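Long-range contacts in homoserine O-acetyltransferase (Bacillus anthracis str. 'Ames Ancestor', PDB 3I1I), which probably catalyses the transfer of an acetyl group from acetyl-CoA to the side-chain hydroxyl of homoserine, a step on the way to methionine: residues I179-N184 with L319-R324; N230-H235 with G350-V355; P314-L319 with E344-N349. One frame throughout, in Å; residues are numbered along the deposited sequence.

Contact 1 of 3, residues I179-N184 with L319-R324; sequences ITNPQN and LLQPSR. With PO4 (phosphate ion), chain C.
In the alpha/beta-hydrolase fold of this enzyme, the loops leaving two neighbouring parallel strands, 174-178 and 309-313, are tied together by a chain of three side-chain amides. Gln321 is the middle link. Its CG stands beside its own backbone N, and a bend at chi2 (-58°) puts the amide between Asn181 and Asn184; it slides past Asn181 in the opposite direction. OE1 accepts from Asn181 ND2 at 2.8 Å, in the plane of the Gln321 carbonyl. NE2, at the other corner of the same amide, donates a hydrogen bond to Asn184 OD1 at 3.0 Å, almost exactly in its own plane. With both polar ends held, the Gln321 amide is fixed against a flip. The Asn181 and Gln321 planes are turned 60° from each other, so the two groups are not stacked.

Asn181 ND2 also donates to Pro322 O at 3.2 Å, meeting that carbonyl from above its plane; one nitrogen thus serves side chain and backbone of the partner loop together. Gln321 CG rests 3.6 Å from Ile179 O. Beside these amides a water lies 2.9 Å from Thr180 O and equally far from Gln321 O, linking the two backbones.

Further out, Asn184 ND2 is held by Ser189 and Thr180 OG1 by the backbone O of Ser155, while Asp318 OD1 receives the backbone N of Gln321 and so sets the root of the central side chain. Asn184 O accepts from Arg243 of the second subunit, bringing this end of the contact to the subunit interface. At the far end, where helix 324-335 begins, the bent chain of Arg324 donates from NH1 to O2 of a phosphate ion, probably from the crystallisation liquor, at 2.8 Å.

Contact 2 of 3, residues N230-H235 with G350-V355; sequences NAFDEH and GHMAGV
The histidine loop of the alpha/beta-hydrolase fold is here seated against the turn that leads into helix 234-240. His351 fits the histidine of a Ser-His-Asp triad: its ND1 bonds to Asp318 and its NE2 to Ser155. Its CG is anti to the backbone N, and the part of the side chain that meets the facing segment is CB, which lies 3.2 Å from Ala231 O, while the imidazole nitrogens are committed to the other two residues.

The apolar half of the contact belongs to Met352, present as selenomethionine. With CG beside its own backbone N, the chain crosses the Phe232 side chain obliquely and lays CG over one face of the ring, 3.9 Å from the centroid and 20° off the normal, a CH-pi contact displaced toward the CE1-CZ rim. Bends at chi2 and chi3 then fold the selenium away, past the methyl of Ala231; Ala231 CB sits 3.8 Å from Met352 CG. Phe232 also stacks with Phe236 of helix 234-240.

The backbones come close as well, Phe232 C lying 4.0 Å from Gly350 CA. Gly350 has positive phi, and a side chain there would run into Phe232 C and Asp233 N, so the approach depends on its having none. A water joins the loops, donating to Asn230 O and accepting from His351 N. At the start of helix 234-240, Asp233 is the N-cap, with OD2 taking the N-H of His235 from above the carboxylate plane. The direct backbone tie between the segments runs from Met352 N to Ala231 O at 3.1 Å, nearly along the C=O axis.

Contact 3 of 3, residues P314-L319 with E344-N349; sequences PCKQDL and EIESIN
Two loops that leave adjacent strands of the alpha/beta-hydrolase sheet stay paired for one more step, through a single parallel bridge between Cys315 and Ile345. This is the tight side. Ile345 N donates to Pro314 O and Lys316 N to Ile345 O, both at 2.9 Å and nearly along the C=O axes, while Cys315 CB packs 3.9 Å from Ile345 CG1. The Glu344 side chain crosses Lys316 obliquely, with OE2 3.4 Å from Lys316 CB, and its carboxylate is held by Ser323 and Tyr327.

Beyond the bridge a type I turn from Cys315 to Asp318 carries the chain away, and a side chain takes over from the backbone. Gln317, bent at chi2, brings OE1 to Ser347 N at 2.9 Å, the donor lying above the carbonyl plane.

The solvent side is looser. Gln317 NE2 reaches Glu346 OE1 only in a weak bond of 3.4 Å. Lys316 runs alongside Glu346, yet its NZ remains 4.9 Å from Glu346 OE1, so any attraction is probably long-range.

The contact thus prolongs the pairing of strands 309-313 and 340-342 at the sheet edge, with Ala353 of helix 353-356 against Cys315, Ile345 and Ser347, and helix 234-240 against Ile348.

In the fold
The contacts hold two members of what is consistent with a Ser-His-Asp catalytic triad; the third, Ser155, lies outside the six segments. Contact 3 supplies Asp318 and contact 2 His351; His351 ND1 and Asp318 OD2 are 2.7 Å apart, and the contact centres are about 7 Å apart. A second tie, Asp233 N to Ile348 O at 3.2 Å, joins the 230-235 segment of contact 2 to 344-349. Contact 1, whose centre lies about 11 Å from that of contact 3, also borders the aspartate: Ile179 CB comes within 3.7 Å of Asp318 OD2, and Leu319 belongs to both contacts. Ser323 OG, 2.7 Å from Glu344 OE2, joins them again. Contacts 1 and 2 also both reach the second subunit.

Contact 1 of 3, residues I179-N184 with L319-R324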
# COMPACT_ATOMS: atom_id res chain seq x y z
N ILE A 179 -17.15 -9.44 -13.60
CA ILE A 179 -15.91 -8.72 -13.15
C ILE A 179 -14.91 -9.62 -12.42
O ILE A 179 -14.53 -9.35 -11.30
CB ILE A 179 -16.25 -7.44 -12.32
CG1 ILE A 179 -17.16 -7.76 -11.11
CG2 ILE A 179 -16.94 -6.42 -13.23
CD1 ILE A 179 -17.07 -6.73 -10.00
N THR A 180 -14.50 -10.69 -13.09
CA THR A 180 -13.64 -11.72 -12.52
C THR A 180 -12.60 -12.22 -13.59
O THR A 180 -12.56 -11.73 -14.71
CB THR A 180 -14.51 -12.90 -11.96
OG1 THR A 180 -13.71 -13.75 -11.10
CG2 THR A 180 -15.12 -13.75 -13.10
N ASN A 181 -11.78 -13.20 -13.21
CA ASN A 181 -10.76 -13.80 -14.11
C ASN A 181 -10.43 -15.21 -13.61
O ASN A 181 -10.64 -15.51 -12.41
CB ASN A 181 -9.48 -12.97 -14.12
CG ASN A 181 -9.48 -11.92 -15.18
OD1 ASN A 181 -9.84 -12.20 -16.32
ND2 ASN A 181 -9.11 -10.69 -14.82
N PRO A 182 -9.93 -16.07 -14.50
CA PRO A 182 -9.63 -17.44 -14.12
C PRO A 182 -8.42 -17.54 -13.20
O PRO A 182 -8.25 -18.57 -12.54
CB PRO A 182 -9.36 -18.14 -15.46
CG PRO A 182 -9.06 -17.07 -16.40
CD PRO A 182 -9.70 -15.84 -15.94
N GLN A 183 -7.59 -16.51 -13.20
CA GLN A 183 -6.37 -16.47 -12.40
C GLN A 183 -6.20 -15.06 -11.92
O GLN A 183 -6.31 -14.16 -12.73
CB GLN A 183 -5.15 -16.86 -13.25
CG GLN A 183 -5.22 -18.27 -13.81
CD GLN A 183 -4.04 -18.60 -14.74
OE1 GLN A 183 -3.85 -17.94 -15.76
NE2 GLN A 183 -3.28 -19.66 -14.41
N ASN A 184 -5.98 -14.83 -10.63
CA ASN A 184 -5.93 -13.47 -10.16
C ASN A 184 -4.71 -12.80 -10.81
O ASN A 184 -3.60 -13.31 -10.73
CB ASN A 184 -5.84 -13.37 -8.65
CG ASN A 184 -6.23 -11.99 -8.15
OD1 ASN A 184 -7.34 -11.56 -8.43
ND2 ASN A 184 -5.34 -11.31 -7.41
N LEU A 319 -9.70 -2.01 -13.28
CA LEU A 319 -8.29 -2.05 -12.99
C LEU A 319 -7.87 -3.26 -12.16
O LEU A 319 -6.66 -3.59 -12.08
CB LEU A 319 -7.87 -0.80 -12.23
CG LEU A 319 -8.02 0.56 -12.91
CD1 LEU A 319 -7.95 1.66 -11.82
CD2 LEU A 319 -6.99 0.82 -14.03
N LEU A 320 -8.83 -3.89 -11.49
CA LEU A 320 -8.51 -5.04 -10.61
C LEU A 320 -8.52 -6.30 -11.42
O LEU A 320 -7.72 -7.19 -11.18
CB LEU A 320 -9.51 -5.20 -9.46
CG LEU A 320 -9.37 -4.18 -8.34
CD1 LEU A 320 -10.68 -4.18 -7.53
CD2 LEU A 320 -8.14 -4.49 -7.46
N GLN A 321 -9.42 -6.37 -12.39
CA GLN A 321 -9.61 -7.56 -13.18
C GLN A 321 -9.62 -7.21 -14.67
O GLN A 321 -10.69 -7.06 -15.28
CB GLN A 321 -10.92 -8.25 -12.77
CG GLN A 321 -10.93 -8.84 -11.32
CD GLN A 321 -9.83 -9.86 -11.10
OE1 GLN A 321 -9.29 -10.46 -12.04
NE2 GLN A 321 -9.46 -10.02 -9.86
N PRO A 322 -8.43 -7.07 -15.26
CA PRO A 322 -8.33 -6.68 -16.66
C PRO A 322 -9.08 -7.64 -17.56
O PRO A 322 -8.97 -8.86 -17.44
CB PRO A 322 -6.84 -6.75 -16.92
CG PRO A 322 -6.22 -6.49 -15.60
CD PRO A 322 -7.10 -7.19 -14.64
N SER A 323 -9.85 -7.10 -18.47
CA SER A 323 -10.75 -7.94 -19.21
C SER A 323 -10.03 -8.82 -20.25
O SER A 323 -10.60 -9.82 -20.73
CB SER A 323 -11.80 -7.07 -19.89
OG SER A 323 -11.22 -6.41 -20.96
N ARG A 324 -8.79 -8.51 -20.62
CA ARG A 324 -8.17 -9.33 -21.67
C ARG A 324 -8.15 -10.84 -21.31
O ARG A 324 -8.22 -11.67 -22.19
CB ARG A 324 -6.77 -8.87 -22.04
CG ARG A 324 -5.79 -9.08 -20.94
CD ARG A 324 -4.46 -8.45 -21.26
NE ARG A 324 -3.79 -9.14 -22.35
CZ ARG A 324 -2.89 -8.60 -23.17
NH1 ARG A 324 -2.50 -7.35 -23.06
NH2 ARG A 324 -2.34 -9.35 -24.08
P PO4 C . -3.87 -4.36 -21.10
O1 PO4 C . -4.65 -5.13 -20.06
O2 PO4 C . -2.58 -5.08 -21.41
O3 PO4 C . -3.56 -2.95 -20.64
O4 PO4 C . -4.67 -4.25 -22.38
O HOH W 1 -12.57 -9.11 -15.98

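Contact 2 of 3, residues N230-H235 with G350-V355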
# COMPACT_ATOMS: atom_id res chain seq x y z
N ASN A 230 -8.51 1.01 -6.35
CA ASN A 230 -8.55 0.32 -7.65
C ASN A 230 -9.94 -0.15 -8.07
O ASN A 230 -10.10 -0.79 -9.14
CB ASN A 230 -7.55 -0.83 -7.66
CG ASN A 230 -6.11 -0.34 -7.70
OD1 ASN A 230 -5.65 0.20 -8.76
ND2 ASN A 230 -5.42 -0.42 -6.53
N ALA A 231 -10.93 0.18 -7.25
CA ALA A 231 -12.29 -0.32 -7.45
C ALA A 231 -13.03 0.40 -8.56
O ALA A 231 -14.00 -0.13 -9.06
CB ALA A 231 -13.09 -0.30 -6.14
N PHE A 232 -12.57 1.58 -8.98
CA PHE A 232 -13.30 2.40 -9.98
C PHE A 232 -12.34 2.76 -11.13
O PHE A 232 -11.18 2.40 -11.08
CB PHE A 232 -13.86 3.67 -9.34
CG PHE A 232 -14.83 3.44 -8.18
CD1 PHE A 232 -16.19 3.42 -8.39
CD2 PHE A 232 -14.36 3.28 -6.89
CE1 PHE A 232 -17.11 3.20 -7.32
CE2 PHE A 232 -15.24 3.06 -5.80
CZ PHE A 232 -16.63 3.01 -6.02
N ASP A 233 -12.82 3.44 -12.16
CA ASP A 233 -11.95 4.03 -13.20
C ASP A 233 -11.20 5.19 -12.59
O ASP A 233 -11.67 5.80 -11.64
CB ASP A 233 -12.80 4.59 -14.34
CG ASP A 233 -11.98 5.13 -15.50
OD1 ASP A 233 -11.50 4.32 -16.35
OD2 ASP A 233 -11.83 6.37 -15.61
N GLU A 234 -10.02 5.52 -13.13
CA GLU A 234 -9.25 6.62 -12.58
C GLU A 234 -10.03 7.96 -12.58
O GLU A 234 -9.94 8.76 -11.65
CB GLU A 234 -7.91 6.77 -13.29
CG GLU A 234 -7.95 7.19 -14.73
CD GLU A 234 -8.10 8.68 -14.92
OE1 GLU A 234 -8.26 9.07 -16.09
OE2 GLU A 234 -8.07 9.45 -13.92
N HIS A 235 -10.80 8.17 -13.62
CA HIS A 235 -11.52 9.39 -13.73
C HIS A 235 -12.63 9.54 -12.68
O HIS A 235 -13.01 10.65 -12.32
CB HIS A 235 -12.09 9.54 -15.13
CG HIS A 235 -12.44 10.96 -15.45
ND1 HIS A 235 -13.71 11.35 -15.83
CD2 HIS A 235 -11.69 12.08 -15.40
CE1 HIS A 235 -13.71 12.66 -16.03
NE2 HIS A 235 -12.50 13.12 -15.78
N GLY A 350 -15.79 1.35 -13.21
CA GLY A 350 -14.72 0.35 -13.24
C GLY A 350 -15.21 -1.00 -12.70
O GLY A 350 -16.31 -1.46 -13.07
N HIS A 351 -14.41 -1.59 -11.81
CA HIS A 351 -14.73 -2.86 -11.19
C HIS A 351 -16.13 -2.88 -10.57
O HIS A 351 -16.86 -3.85 -10.71
CB HIS A 351 -13.71 -3.14 -10.11
CG HIS A 351 -13.79 -4.50 -9.52
ND1 HIS A 351 -13.57 -5.66 -10.25
CD2 HIS A 351 -14.07 -4.89 -8.25
CE1 HIS A 351 -13.70 -6.70 -9.44
NE2 HIS A 351 -14.00 -6.26 -8.23
N MSE A 352 -16.49 -1.80 -9.88
CA MSE A 352 -17.76 -1.71 -9.15
C MSE A 352 -18.97 -1.62 -10.07
O MSE A 352 -20.11 -1.72 -9.60
CB MSE A 352 -17.77 -0.48 -8.23
CG MSE A 352 -16.72 -0.50 -7.13
SE MSE A 352 -16.74 -2.22 -6.16
CE MSE A 352 -18.46 -2.24 -5.36
N ALA A 353 -18.76 -1.47 -11.37
CA ALA A 353 -19.86 -1.59 -12.33
C ALA A 353 -20.57 -2.96 -12.17
O ALA A 353 -21.77 -3.11 -12.43
CB ALA A 353 -19.36 -1.40 -13.79
N GLY A 354 -19.80 -3.96 -11.75
CA GLY A 354 -20.35 -5.29 -11.65
C GLY A 354 -21.36 -5.41 -10.54
O GLY A 354 -22.15 -6.33 -10.54
N VAL A 355 -21.33 -4.48 -9.58
CA VAL A 355 -22.31 -4.47 -8.50
C VAL A 355 -23.26 -3.28 -8.62
O VAL A 355 -24.41 -3.40 -8.30
CB VAL A 355 -21.57 -4.48 -7.13
CG1 VAL A 355 -22.54 -4.46 -6.00
CG2 VAL A 355 -20.66 -5.71 -7.04
O HOH W 2 -11.50 -0.38 -11.41

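Contact 3 of 3, residues P314-L319 with E344-N349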
# COMPACT_ATOMS: atom_id res chain seq x y z
N PRO A 314 -16.96 -8.89 -18.07
CA PRO A 314 -15.97 -7.96 -17.53
C PRO A 314 -16.36 -6.50 -17.83
O PRO A 314 -17.21 -6.21 -18.67
CB PRO A 314 -14.72 -8.32 -18.32
CG PRO A 314 -15.22 -8.67 -19.63
CD PRO A 314 -16.53 -9.39 -19.38
N CYS A 315 -15.69 -5.60 -17.12
CA CYS A 315 -15.79 -4.21 -17.37
C CYS A 315 -14.47 -3.74 -17.91
O CYS A 315 -13.43 -3.90 -17.27
CB CYS A 315 -16.09 -3.45 -16.07
SG CYS A 315 -16.35 -1.67 -16.46
N LYS A 316 -14.53 -3.10 -19.07
CA LYS A 316 -13.36 -2.59 -19.76
C LYS A 316 -12.47 -1.63 -18.95
O LYS A 316 -11.27 -1.56 -19.18
CB LYS A 316 -13.84 -1.87 -20.99
CG LYS A 316 -12.72 -1.30 -21.87
CD LYS A 316 -13.35 -0.81 -23.17
CE LYS A 316 -12.42 -0.99 -24.35
NZ LYS A 316 -11.41 0.07 -24.30
N GLN A 317 -13.08 -0.90 -18.03
CA GLN A 317 -12.35 0.01 -17.16
C GLN A 317 -11.94 -0.62 -15.83
O GLN A 317 -11.48 0.09 -14.92
CB GLN A 317 -13.21 1.24 -16.90
CG GLN A 317 -13.31 2.18 -18.08
CD GLN A 317 -14.24 1.72 -19.17
OE1 GLN A 317 -15.29 1.09 -18.94
NE2 GLN A 317 -13.85 2.02 -20.39
N ASP A 318 -12.11 -1.92 -15.68
CA ASP A 318 -11.75 -2.60 -14.41
C ASP A 318 -10.25 -2.67 -14.31
O ASP A 318 -9.61 -3.31 -15.16
CB ASP A 318 -12.30 -4.03 -14.42
CG ASP A 318 -12.31 -4.67 -13.07
OD1 ASP A 318 -11.44 -4.37 -12.20
OD2 ASP A 318 -13.21 -5.50 -12.92
N LEU A 319 -9.70 -2.01 -13.28
CA LEU A 319 -8.29 -2.05 -12.99
C LEU A 319 -7.87 -3.26 -12.16
O LEU A 319 -6.66 -3.59 -12.08
CB LEU A 319 -7.87 -0.80 -12.23
CG LEU A 319 -8.02 0.56 -12.91
CD1 LEU A 319 -7.95 1.66 -11.82
CD2 LEU A 319 -6.99 0.82 -14.03
N GLU A 344 -18.87 -7.57 -22.60
CA GLU A 344 -18.07 -6.52 -21.95
C GLU A 344 -18.88 -5.25 -21.74
O GLU A 344 -19.44 -4.71 -22.67
CB GLU A 344 -16.82 -6.19 -22.76
CG GLU A 344 -15.91 -5.23 -22.02
CD GLU A 344 -14.49 -5.23 -22.54
OE1 GLU A 344 -14.31 -5.22 -23.77
OE2 GLU A 344 -13.53 -5.21 -21.75
N ILE A 345 -18.91 -4.78 -20.51
CA ILE A 345 -19.54 -3.51 -20.21
C ILE A 345 -18.50 -2.40 -20.02
O ILE A 345 -17.30 -2.66 -19.83
CB ILE A 345 -20.42 -3.60 -18.94
CG1 ILE A 345 -19.59 -3.88 -17.68
CG2 ILE A 345 -21.58 -4.66 -19.15
CD1 ILE A 345 -20.47 -4.06 -16.43
N GLU A 346 -19.00 -1.17 -20.06
CA GLU A 346 -18.20 0.04 -19.88
C GLU A 346 -18.83 0.96 -18.88
O GLU A 346 -20.01 1.21 -18.91
CB GLU A 346 -18.06 0.78 -21.20
CG GLU A 346 -17.56 -0.13 -22.31
CD GLU A 346 -16.75 0.58 -23.38
OE1 GLU A 346 -15.91 1.49 -23.08
OE2 GLU A 346 -16.93 0.19 -24.55
N SER A 347 -18.03 1.50 -17.99
CA SER A 347 -18.54 2.37 -16.98
C SER A 347 -17.42 3.09 -16.26
O SER A 347 -16.37 2.52 -16.03
CB SER A 347 -19.36 1.55 -15.97
OG SER A 347 -19.56 2.30 -14.81
N ILE A 348 -17.70 4.33 -15.87
CA ILE A 348 -16.78 5.11 -15.08
C ILE A 348 -16.60 4.43 -13.75
O ILE A 348 -15.60 4.67 -13.07
CB ILE A 348 -17.29 6.58 -14.88
CG1 ILE A 348 -16.17 7.44 -14.27
CG2 ILE A 348 -18.60 6.62 -14.04
CD1 ILE A 348 -16.42 8.90 -14.35
N ASN A 349 -17.54 3.57 -13.36
CA ASN A 349 -17.40 2.80 -12.12
C ASN A 349 -16.41 1.66 -12.08
O ASN A 349 -16.20 1.05 -11.02
CB ASN A 349 -18.75 2.27 -11.69
CG ASN A 349 -19.64 3.34 -11.15
OD1 ASN A 349 -19.16 4.26 -10.48
ND2 ASN A 349 -20.93 3.26 -11.46